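Local coordinates for protein CurB (Lyngbya majuscula, PDB 5KP7) that is a carrier protein of the phosphopantetheine-binding family that probably holds acyl intermediates as thioesters on its phosphopantetheine arm and presents them to partner enzymes of a biosynthetic pathway, at residues L59-S63 with V64-E68. Sequence-based numbering, arbitrary orientation.
Sequences LGIDS and VNRAE. With PNS (4'-phosphopantetheine), chain E.
The N-terminal turn of helix 63-76 carries the phosphopantetheine attachment site of the carrier fold, its Asp-Ser pair lying at the helix start. Asp-62 is the N-cap: with CG between its backbone N and carbonyl carbon (chi1 77°), OD1 swings back over the turn and accepts from Asn-65 N at 2.9 Å, an almost straight bond. A water accepts from both Asp-62 N and Asn-65 ND2. Ser-63 OG is bonded covalently to P24 of the prosthetic group, and Ser-63 N donates to phosphate O23 at 2.9 Å, fixing the phosphate over the first turn. The Arg-66 side chain, bent at chi3 (-63°), doubles back along the loop; its NH1 donates to Ile-61 O (2.8 Å) in the guanidinium plane, Ser-63 CA lies over one face, toward the rim, and NH2 reaches phosphate O26 by a weak 3.5 Å bond. A leucine in its place would probably leave Ile-61 O without this donor and O26 without its weak bond from NH2. Ile-61 CG2 packs on Asn-65 CB at 3.6 Å, the side chains crossing at about a right angle. Arg-66 NH2 and Glu-68 form salt bridges with the chain of another protein, while Ile-61 touches Thr-38 and Asn-65 touches Ile-41, both on helix 27-41.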
loop_
_atom_site.group_PDB
_atom_site.type_symbol
_atom_site.label_atom_id
_atom_site.label_comp_id
_atom_site.label_asym_id
_atom_site.label_seq_id
_atom_site.Cartn_x
_atom_site.Cartn_y
_atom_site.Cartn_z
ATOM N N LEU B 59 -6.897 26.502 -6.872
ATOM C CA LEU B 59 -8.201 26.390 -7.567
ATOM C C LEU B 59 -9.129 25.251 -7.070
ATOM O O LEU B 59 -10.274 25.149 -7.526
ATOM C CB LEU B 59 -7.974 26.226 -9.081
ATOM C CG LEU B 59 -7.916 27.448 -10.018
ATOM C CD1 LEU B 59 -7.845 28.811 -9.323
ATOM C CD2 LEU B 59 -6.779 27.277 -11.018
ATOM N N GLY B 60 -8.644 24.395 -6.167
ATOM C CA GLY B 60 -9.441 23.298 -5.610
ATOM C C GLY B 60 -9.390 22.005 -6.408
ATOM O O GLY B 60 -10.250 21.144 -6.243
ATOM N N ILE B 61 -8.390 21.838 -7.264
ATOM C CA ILE B 61 -8.291 20.624 -8.070
ATOM C C ILE B 61 -7.485 19.597 -7.288
ATOM O O ILE B 61 -6.367 19.883 -6.873
ATOM C CB ILE B 61 -7.684 20.920 -9.441
ATOM C CG1 ILE B 61 -8.607 21.979 -10.101
ATOM C CG2 ILE B 61 -7.524 19.631 -10.262
ATOM C CD1 ILE B 61 -8.581 22.039 -11.595
ATOM N N ASP B 62 -8.075 18.420 -7.096
ATOM C CA ASP B 62 -7.509 17.418 -6.202
ATOM C C ASP B 62 -6.341 16.667 -6.830
ATOM O O ASP B 62 -6.012 16.850 -8.007
ATOM C CB ASP B 62 -8.598 16.496 -5.636
ATOM C CG ASP B 62 -9.083 15.433 -6.607
ATOM O OD1 ASP B 62 -8.394 15.029 -7.576
ATOM O OD2 ASP B 62 -10.202 14.943 -6.355
ATOM N N SER B 63 -5.729 15.791 -6.037
ATOM C CA SER B 63 -4.469 15.181 -6.434
ATOM C C SER B 63 -4.589 14.350 -7.717
ATOM O O SER B 63 -3.758 14.455 -8.624
ATOM C CB SER B 63 -3.924 14.310 -5.283
ATOM O OG SER B 63 -3.831 15.071 -4.067
ATOM N N VAL B 64 -5.668 13.584 -7.820
ATOM C CA VAL B 64 -5.872 12.725 -8.964
ATOM C C VAL B 64 -6.109 13.584 -10.222
ATOM O O VAL B 64 -5.555 13.321 -11.281
ATOM C CB VAL B 64 -7.064 11.777 -8.729
ATOM C CG1 VAL B 64 -7.375 10.994 -9.991
ATOM C CG2 VAL B 64 -6.744 10.818 -7.573
ATOM N N ASN B 65 -6.944 14.605 -10.074
ATOM C CA ASN B 65 -7.315 15.444 -11.198
ATOM C C ASN B 65 -6.179 16.343 -11.672
ATOM O O ASN B 65 -6.138 16.667 -12.850
ATOM C CB ASN B 65 -8.555 16.263 -10.838
ATOM C CG ASN B 65 -9.821 15.448 -10.926
ATOM O OD1 ASN B 65 -9.866 14.442 -11.619
ATOM N ND2 ASN B 65 -10.860 15.897 -10.256
ATOM N N ARG B 66 -5.252 16.725 -10.789
ATOM C CA ARG B 66 -4.064 17.478 -11.240
ATOM C C ARG B 66 -3.229 16.631 -12.186
ATOM O O ARG B 66 -2.802 17.105 -13.233
ATOM C CB ARG B 66 -3.215 17.970 -10.075
ATOM C CG ARG B 66 -3.887 19.022 -9.228
ATOM C CD ARG B 66 -2.906 19.705 -8.280
ATOM N NE ARG B 66 -2.284 18.831 -7.277
ATOM C CZ ARG B 66 -2.784 18.520 -6.082
ATOM N NH1 ARG B 66 -3.988 18.929 -5.689
ATOM N NH2 ARG B 66 -2.077 17.743 -5.268
ATOM N N ALA B 67 -3.022 15.365 -11.844
ATOM C CA ALA B 67 -2.367 14.433 -12.765
ATOM C C ALA B 67 -3.147 14.197 -14.062
ATOM O O ALA B 67 -2.551 14.107 -15.157
ATOM C CB ALA B 67 -2.078 13.116 -12.071
ATOM N N GLU B 68 -4.473 14.106 -13.950
ATOM C CA GLU B 68 -5.334 13.888 -15.125
ATOM C C GLU B 68 -5.171 15.031 -16.137
ATOM O O GLU B 68 -5.047 14.785 -17.349
ATOM C CB GLU B 68 -6.806 13.740 -14.695
ATOM C CG GLU B 68 -7.715 13.106 -15.730
ATOM C CD GLU B 68 -7.570 11.605 -15.830
ATOM O OE1 GLU B 68 -6.874 11.009 -14.968
ATOM O OE2 GLU B 68 -8.214 11.024 -16.742
HETATM O O23 PNS E . -6.046 15.328 -3.170
HETATM P P24 PNS E . -4.594 15.659 -2.919
HETATM O O26 PNS E . -4.200 17.085 -2.600
HETATM O O27 PNS E . -4.040 14.799 -1.653
HETATM C C28 PNS E . -4.275 13.403 -1.533
HETATM C C29 PNS E . -4.529 13.004 -0.078
HETATM C C30 PNS E . -4.552 11.502 0.162
HETATM C C31 PNS E . -5.029 14.107 0.887
HETATM C C32 PNS E . -3.047 13.233 0.524
HETATM O O33 PNS E . -2.967 12.920 1.943
HETATM C C34 PNS E . -1.852 12.517 -0.072
HETATM O O35 PNS E . -1.296 12.961 -1.072
HETATM N N36 PNS E . -1.516 11.357 0.491
HETATM C C37 PNS E . -0.778 10.342 -0.226
HETATM C C38 PNS E . 0.720 10.519 -0.228
HETATM C C39 PNS E . 1.216 9.336 -1.024
HETATM O O40 PNS E . 1.507 8.296 -0.445
HETATM N N41 PNS E . 1.268 9.492 -2.351
HETATM C C42 PNS E . 1.719 8.406 -3.192
HETATM C C43 PNS E . 1.438 8.649 -4.660
HETATM S S44 PNS E . 2.165 7.238 -5.515
HETATM O O HOH W 1 -10.732 17.965 -8.303
#